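Local coordinates for NO-binding heme-dependent sensor protein (Shewanella oneidensis, PDB 4U9B) that binds heme and nitric oxide in an H-NOX fold and probably serves as a gas sensor, at residues K2-V14 against A68-H81. Residues are numbered along the deposited sequence; the frame is centred on the assembly and turned at random.
Sequences KGIIFNVLEDMVV and AFGQFLFNGLASRH. With HEM (protoporphyrin IX containing Fe), chain B.
D11 OD2 is gripped twice: R80 NH2 donates to it at 3.0 Å in a salt bridge, and a water gives it a second bond while accepting from R80 NH1. The arginine bond lands on the syn side of the carboxylate but 26° out of its plane, while the oxygen lies near the guanidinium plane. R80 NH1 also donates to G76 O, one turn back in its own helix, so both terminal nitrogens are tied and the group's rotation is fixed. V8 CG2 packs over one face of the guanidinium, 3.6 Å from R80 NH1. The R80 chain, extended from CG to NE, carries the guanidinium along helix 3-14 to D11, with R80 CD against I4 CD1.

V8 is the knob at the centre, set among F72, L73, G76 and R80. Because G76 has no side chain, the backbones come close here, V8 CA to G76 CA 5.8 Å. The other methyl of V8, CG1, stands anti to the backbone N (chi1 179°) and meets the F72 ring at its edge, 3.6 Å from F72 CD1.

M12 reaches across with an extended chain. Its CB sits over a face of F72, 3.9 Å from the centroid, and its SD makes Met-aromatic contacts with that ring obliquely and with F69 at the edge. F69 is in turn a knob among I5, V8, L9 and M12, with L9 CD1 over one face.

Toward the heme, I5 CD1 touches propionate carbon CAD, L77 CD1 lies 3.7 Å from pyrrole nitrogen NC, and K2 N donates to propionate O1D at 2.8 Å. H81, hydrogen-bonded to Y110, meets the vinyl carbon CBC. Helices 3-14 and 68-80 cross at 117°, with V8, F69 and R80 as individual knobs in holes of the other helix, and together form part of the wall of the heme pocket of the H-NOX fold.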
loop_
_atom_site.group_PDB
_atom_site.type_symbol
_atom_site.label_atom_id
_atom_site.label_comp_id
_atom_site.label_asym_id
_atom_site.label_seq_id
_atom_site.Cartn_x
_atom_site.Cartn_y
_atom_site.Cartn_z
ATOM N N LYS A 2 -10.586 2.888 -2.490
ATOM C CA LYS A 2 -11.562 1.809 -2.428
ATOM C C LYS A 2 -11.705 1.283 -1.006
ATOM O O LYS A 2 -10.762 1.320 -0.214
ATOM C CB LYS A 2 -11.178 0.673 -3.381
ATOM C CG LYS A 2 -11.402 0.994 -4.858
ATOM C CD LYS A 2 -12.880 1.209 -5.166
ATOM C CE LYS A 2 -13.125 1.522 -6.630
ATOM N NZ LYS A 2 -14.537 1.951 -6.855
ATOM N N GLY A 3 -12.902 0.800 -0.691
ATOM C CA GLY A 3 -13.221 0.330 0.643
ATOM C C GLY A 3 -12.325 -0.788 1.134
ATOM O O GLY A 3 -12.116 -0.924 2.337
ATOM N N ILE A 4 -11.797 -1.594 0.215
ATOM C CA ILE A 4 -10.932 -2.704 0.604
ATOM C C ILE A 4 -9.739 -2.185 1.402
ATOM O O ILE A 4 -9.312 -2.807 2.371
ATOM C CB ILE A 4 -10.430 -3.518 -0.619
ATOM C CG1 ILE A 4 -9.429 -4.584 -0.171
ATOM C CG2 ILE A 4 -9.791 -2.613 -1.664
ATOM C CD1 ILE A 4 -9.224 -5.704 -1.181
ATOM N N ILE A 5 -9.222 -1.028 1.011
ATOM C CA ILE A 5 -8.088 -0.439 1.711
ATOM C C ILE A 5 -8.490 -0.098 3.142
ATOM O O ILE A 5 -7.749 -0.375 4.085
ATOM C CB ILE A 5 -7.574 0.824 0.995
ATOM C CG1 ILE A 5 -7.248 0.515 -0.473
ATOM C CG2 ILE A 5 -6.354 1.389 1.716
ATOM C CD1 ILE A 5 -6.193 -0.563 -0.679
ATOM N N PHE A 6 -9.672 0.490 3.295
ATOM C CA PHE A 6 -10.214 0.791 4.613
ATOM C C PHE A 6 -10.487 -0.481 5.406
ATOM O O PHE A 6 -10.295 -0.511 6.617
ATOM C CB PHE A 6 -11.503 1.607 4.496
ATOM C CG PHE A 6 -11.297 3.001 3.992
ATOM C CD1 PHE A 6 -11.041 4.038 4.873
ATOM C CD2 PHE A 6 -11.363 3.278 2.639
ATOM C CE1 PHE A 6 -10.858 5.325 4.412
ATOM C CE2 PHE A 6 -11.176 4.561 2.172
ATOM C CZ PHE A 6 -10.923 5.587 3.059
ATOM N N ASN A 7 -10.944 -1.528 4.728
ATOM C CA ASN A 7 -11.231 -2.788 5.405
ATOM C C ASN A 7 -9.969 -3.392 6.008
ATOM O O ASN A 7 -9.992 -3.893 7.131
ATOM C CB ASN A 7 -11.877 -3.794 4.448
ATOM C CG ASN A 7 -13.273 -3.386 4.017
ATOM O OD1 ASN A 7 -13.959 -2.619 4.705
ATOM N ND2 ASN A 7 -13.706 -3.902 2.874
ATOM N N VAL A 8 -8.867 -3.350 5.264
ATOM C CA VAL A 8 -7.614 -3.889 5.773
ATOM C C VAL A 8 -7.092 -2.987 6.891
ATOM O O VAL A 8 -6.525 -3.472 7.868
ATOM C CB VAL A 8 -6.555 -4.034 4.660
ATOM C CG1 VAL A 8 -5.257 -4.579 5.228
ATOM C CG2 VAL A 8 -7.065 -4.961 3.564
ATOM N N LEU A 9 -7.297 -1.679 6.756
ATOM C CA LEU A 9 -6.909 -0.747 7.809
ATOM C C LEU A 9 -7.687 -1.066 9.078
ATOM O O LEU A 9 -7.127 -1.044 10.174
ATOM C CB LEU A 9 -7.147 0.707 7.383
ATOM C CG LEU A 9 -6.742 1.780 8.403
ATOM C CD1 LEU A 9 -5.243 1.761 8.649
ATOM C CD2 LEU A 9 -7.180 3.163 7.948
ATOM N N GLU A 10 -8.973 -1.378 8.931
ATOM C CA GLU A 10 -9.793 -1.750 10.080
ATOM C C GLU A 10 -9.204 -2.975 10.771
ATOM O O GLU A 10 -9.068 -2.995 11.995
ATOM C CB GLU A 10 -11.244 -2.032 9.671
ATOM C CG GLU A 10 -12.156 -2.346 10.868
ATOM C CD GLU A 10 -13.569 -2.712 10.467
ATOM O OE1 GLU A 10 -14.264 -3.359 11.280
ATOM O OE2 GLU A 10 -13.991 -2.351 9.348
ATOM N N ASP A 11 -8.856 -3.993 9.987
ATOM C CA ASP A 11 -8.257 -5.204 10.536
ATOM C C ASP A 11 -7.026 -4.867 11.369
ATOM O O ASP A 11 -6.810 -5.438 12.434
ATOM C CB ASP A 11 -7.877 -6.184 9.419
ATOM C CG ASP A 11 -9.088 -6.794 8.736
ATOM O OD1 ASP A 11 -10.195 -6.728 9.310
ATOM O OD2 ASP A 11 -8.930 -7.350 7.628
ATOM N N MET A 12 -6.228 -3.924 10.885
ATOM C CA MET A 12 -4.995 -3.552 11.566
ATOM C C MET A 12 -5.284 -2.780 12.854
ATOM O O MET A 12 -4.768 -3.124 13.918
ATOM C CB MET A 12 -4.110 -2.723 10.634
ATOM C CG MET A 12 -2.701 -2.514 11.154
ATOM S SD MET A 12 -1.640 -1.644 9.986
ATOM C CE MET A 12 -0.039 -1.898 10.750
ATOM N N VAL A 13 -6.115 -1.746 12.752
ATOM C CA VAL A 13 -6.447 -0.903 13.900
ATOM C C VAL A 13 -7.172 -1.705 14.979
ATOM O O VAL A 13 -6.785 -1.672 16.147
ATOM C CB VAL A 13 -7.319 0.301 13.477
ATOM C CG1 VAL A 13 -7.804 1.091 14.699
ATOM C CG2 VAL A 13 -6.544 1.208 12.531
ATOM N N VAL A 14 -8.223 -2.418 14.582
ATOM C CA VAL A 14 -9.005 -3.227 15.516
ATOM C C VAL A 14 -8.122 -4.250 16.231
ATOM O O VAL A 14 -8.234 -4.439 17.441
ATOM C CB VAL A 14 -10.160 -3.964 14.796
ATOM C CG1 VAL A 14 -10.834 -4.980 15.720
ATOM C CG2 VAL A 14 -11.187 -2.967 14.281
ATOM N N ALA A 68 4.167 0.889 7.699
ATOM C CA ALA A 68 3.744 -0.274 8.470
ATOM C C ALA A 68 2.436 -0.828 7.922
ATOM O O ALA A 68 2.272 -2.040 7.769
ATOM C CB ALA A 68 3.592 0.086 9.934
ATOM N N PHE A 69 1.505 0.072 7.632
ATOM C CA PHE A 69 0.238 -0.313 7.027
ATOM C C PHE A 69 0.459 -0.980 5.677
ATOM O O PHE A 69 -0.179 -1.984 5.368
ATOM C CB PHE A 69 -0.668 0.907 6.872
ATOM C CG PHE A 69 -1.924 0.637 6.093
ATOM C CD1 PHE A 69 -2.806 -0.349 6.495
ATOM C CD2 PHE A 69 -2.229 1.384 4.971
ATOM C CE1 PHE A 69 -3.962 -0.595 5.783
ATOM C CE2 PHE A 69 -3.383 1.144 4.256
ATOM C CZ PHE A 69 -4.252 0.153 4.664
ATOM N N GLY A 70 1.365 -0.421 4.881
ATOM C CA GLY A 70 1.681 -0.976 3.576
ATOM C C GLY A 70 2.119 -2.427 3.645
ATOM O O GLY A 70 1.702 -3.253 2.829
ATOM N N GLN A 71 2.959 -2.746 4.623
ATOM C CA GLN A 71 3.438 -4.112 4.783
ATOM C C GLN A 71 2.303 -5.030 5.213
ATOM O O GLN A 71 2.184 -6.155 4.725
ATOM C CB GLN A 71 4.581 -4.167 5.794
ATOM C CG GLN A 71 5.200 -5.545 5.924
ATOM C CD GLN A 71 6.637 -5.505 6.412
ATOM O OE1 GLN A 71 7.107 -4.492 6.930
ATOM N NE2 GLN A 71 7.345 -6.614 6.240
ATOM N N PHE A 72 1.472 -4.540 6.126
ATOM C CA PHE A 72 0.291 -5.269 6.567
ATOM C C PHE A 72 -0.657 -5.477 5.391
ATOM O O PHE A 72 -1.286 -6.528 5.259
ATOM C CB PHE A 72 -0.408 -4.504 7.701
ATOM C CG PHE A 72 -1.562 -5.244 8.329
ATOM C CD1 PHE A 72 -2.842 -5.139 7.802
ATOM C CD2 PHE A 72 -1.372 -6.022 9.461
ATOM C CE1 PHE A 72 -3.905 -5.810 8.382
ATOM C CE2 PHE A 72 -2.431 -6.695 10.047
ATOM C CZ PHE A 72 -3.701 -6.588 9.506
ATOM N N LEU A 73 -0.729 -4.470 4.527
ATOM C CA LEU A 73 -1.708 -4.434 3.446
ATOM C C LEU A 73 -1.477 -5.497 2.376
ATOM O O LEU A 73 -2.425 -5.916 1.709
ATOM C CB LEU A 73 -1.715 -3.045 2.798
ATOM C CG LEU A 73 -2.627 -2.818 1.588
ATOM C CD1 LEU A 73 -4.092 -3.058 1.938
ATOM C CD2 LEU A 73 -2.433 -1.410 1.044
ATOM N N PHE A 74 -0.237 -5.940 2.191
ATOM C CA PHE A 74 0.013 -6.903 1.129
ATOM C C PHE A 74 -0.757 -8.196 1.369
ATOM O O PHE A 74 -1.406 -8.711 0.462
ATOM C CB PHE A 74 1.493 -7.233 0.974
ATOM C CG PHE A 74 1.754 -8.178 -0.154
ATOM C CD1 PHE A 74 1.933 -7.703 -1.440
ATOM C CD2 PHE A 74 1.760 -9.548 0.058
ATOM C CE1 PHE A 74 2.143 -8.573 -2.488
ATOM C CE2 PHE A 74 1.971 -10.422 -0.989
ATOM C CZ PHE A 74 2.163 -9.933 -2.262
ATOM N N ASN A 75 -0.679 -8.720 2.586
ATOM C CA ASN A 75 -1.399 -9.939 2.924
ATOM C C ASN A 75 -2.906 -9.721 2.852
ATOM O O ASN A 75 -3.654 -10.623 2.478
ATOM C CB ASN A 75 -1.007 -10.424 4.317
ATOM C CG ASN A 75 0.493 -10.487 4.507
ATOM O OD1 ASN A 75 1.156 -9.458 4.660
ATOM N ND2 ASN A 75 1.038 -11.697 4.505
ATOM N N GLY A 76 -3.342 -8.518 3.212
ATOM C CA GLY A 76 -4.748 -8.170 3.156
ATOM C C GLY A 76 -5.269 -8.228 1.735
ATOM O O GLY A 76 -6.379 -8.695 1.487
ATOM N N LEU A 77 -4.454 -7.755 0.797
ATOM C CA LEU A 77 -4.806 -7.789 -0.617
ATOM C C LEU A 77 -4.653 -9.196 -1.181
ATOM O O LEU A 77 -5.497 -9.664 -1.945
ATOM C CB LEU A 77 -3.937 -6.811 -1.409
ATOM C CG LEU A 77 -4.161 -5.328 -1.122
ATOM C CD1 LEU A 77 -3.051 -4.495 -1.743
ATOM C CD2 LEU A 77 -5.520 -4.886 -1.642
ATOM N N ALA A 78 -3.569 -9.866 -0.801
ATOM C CA ALA A 78 -3.300 -11.217 -1.276
ATOM C C ALA A 78 -4.403 -12.180 -0.848
ATOM O O ALA A 78 -4.795 -13.061 -1.611
ATOM C CB ALA A 78 -1.950 -11.699 -0.763
ATOM N N SER A 79 -4.903 -12.001 0.371
ATOM C CA SER A 79 -5.955 -12.860 0.909
ATOM C C SER A 79 -7.277 -12.692 0.167
ATOM O O SER A 79 -7.997 -13.665 -0.065
ATOM C CB SER A 79 -6.167 -12.568 2.394
ATOM O OG SER A 79 -5.136 -13.144 3.177
ATOM N N ARG A 80 -7.594 -11.454 -0.193
ATOM C CA ARG A 80 -8.857 -11.137 -0.849
ATOM C C ARG A 80 -8.791 -11.354 -2.362
ATOM O O ARG A 80 -9.823 -11.526 -3.012
ATOM C CB ARG A 80 -9.260 -9.690 -0.537
ATOM C CG ARG A 80 -9.648 -9.454 0.923
ATOM C CD ARG A 80 -9.644 -7.969 1.265
ATOM N NE ARG A 80 -10.191 -7.685 2.593
ATOM C CZ ARG A 80 -9.539 -7.879 3.737
ATOM N NH1 ARG A 80 -8.311 -8.380 3.736
ATOM N NH2 ARG A 80 -10.122 -7.579 4.891
ATOM N N HIS A 81 -7.581 -11.350 -2.917
ATOM C CA HIS A 81 -7.391 -11.539 -4.355
ATOM C C HIS A 81 -6.304 -12.572 -4.633
ATOM O O HIS A 81 -5.315 -12.279 -5.304
ATOM C CB HIS A 81 -7.037 -10.210 -5.028
ATOM C CG HIS A 81 -8.108 -9.170 -4.907
ATOM N ND1 HIS A 81 -9.340 -9.298 -5.507
ATOM C CD2 HIS A 81 -8.128 -7.986 -4.250
ATOM C CE1 HIS A 81 -10.077 -8.236 -5.225
ATOM N NE2 HIS A 81 -9.364 -7.427 -4.466
HETATM C CHA HEM B . -3.547 0.800 -4.222
HETATM C CHB HEM B . 1.164 -0.195 -4.720
HETATM C CHC HEM B . 0.193 -4.919 -4.907
HETATM C CHD HEM B . -4.477 -3.817 -5.609
HETATM C C1A HEM B . -2.179 0.904 -4.155
HETATM C C2A HEM B . -1.428 1.985 -3.547
HETATM C C3A HEM B . -0.129 1.699 -3.687
HETATM C C4A HEM B . -0.011 0.438 -4.384
HETATM C CMA HEM B . 1.061 2.543 -3.200
HETATM C CAA HEM B . -2.019 3.239 -2.862
HETATM C CBA HEM B . -2.668 4.171 -3.889
HETATM C CGA HEM B . -1.693 5.151 -4.503
HETATM O O1A HEM B . -2.137 5.983 -5.342
HETATM O O2A HEM B . -0.478 5.124 -4.173
HETATM C C1B HEM B . 1.329 -1.558 -4.757
HETATM C C2B HEM B . 2.591 -2.260 -4.702
HETATM C C3B HEM B . 2.327 -3.579 -4.768
HETATM C C4B HEM B . 0.885 -3.732 -4.839
HETATM C CMB HEM B . 3.946 -1.520 -4.619
HETATM C CAB HEM B . 3.284 -4.795 -4.736
HETATM C CBB HEM B . 4.534 -4.745 -4.266
HETATM C C1C HEM B . -1.165 -5.041 -5.120
HETATM C C2C HEM B . -1.887 -6.284 -5.260
HETATM C C3C HEM B . -3.181 -6.010 -5.467
HETATM C C4C HEM B . -3.326 -4.559 -5.453
HETATM C CMC HEM B . -1.241 -7.684 -5.187
HETATM C CAC HEM B . -4.266 -7.101 -5.654
HETATM C CBC HEM B . -5.499 -6.844 -6.107
HETATM C C1D HEM B . -4.666 -2.513 -5.205
HETATM C C2D HEM B . -5.959 -1.909 -4.992
HETATM C C3D HEM B . -5.670 -0.473 -4.560
HETATM C C4D HEM B . -4.233 -0.346 -4.557
HETATM C CMD HEM B . -7.341 -2.571 -5.151
HETATM C CAD HEM B . -6.692 0.618 -4.198
HETATM C CBD HEM B . -7.080 1.413 -5.442
HETATM C CGD HEM B . -8.071 2.474 -5.046
HETATM O O1D HEM B . -8.117 2.811 -3.838
HETATM O O2D HEM B . -8.813 2.985 -5.930
HETATM N NA HEM B . -1.281 -0.028 -4.649
HETATM N NB HEM B . 0.311 -2.479 -4.836
HETATM N NC HEM B . -2.075 -4.008 -5.244
HETATM N ND HEM B . -3.677 -1.565 -4.940
HETATM FE FE HEM B . -1.675 -1.982 -5.119
HETATM O O HOH W 1 -6.549 -7.877 6.380
#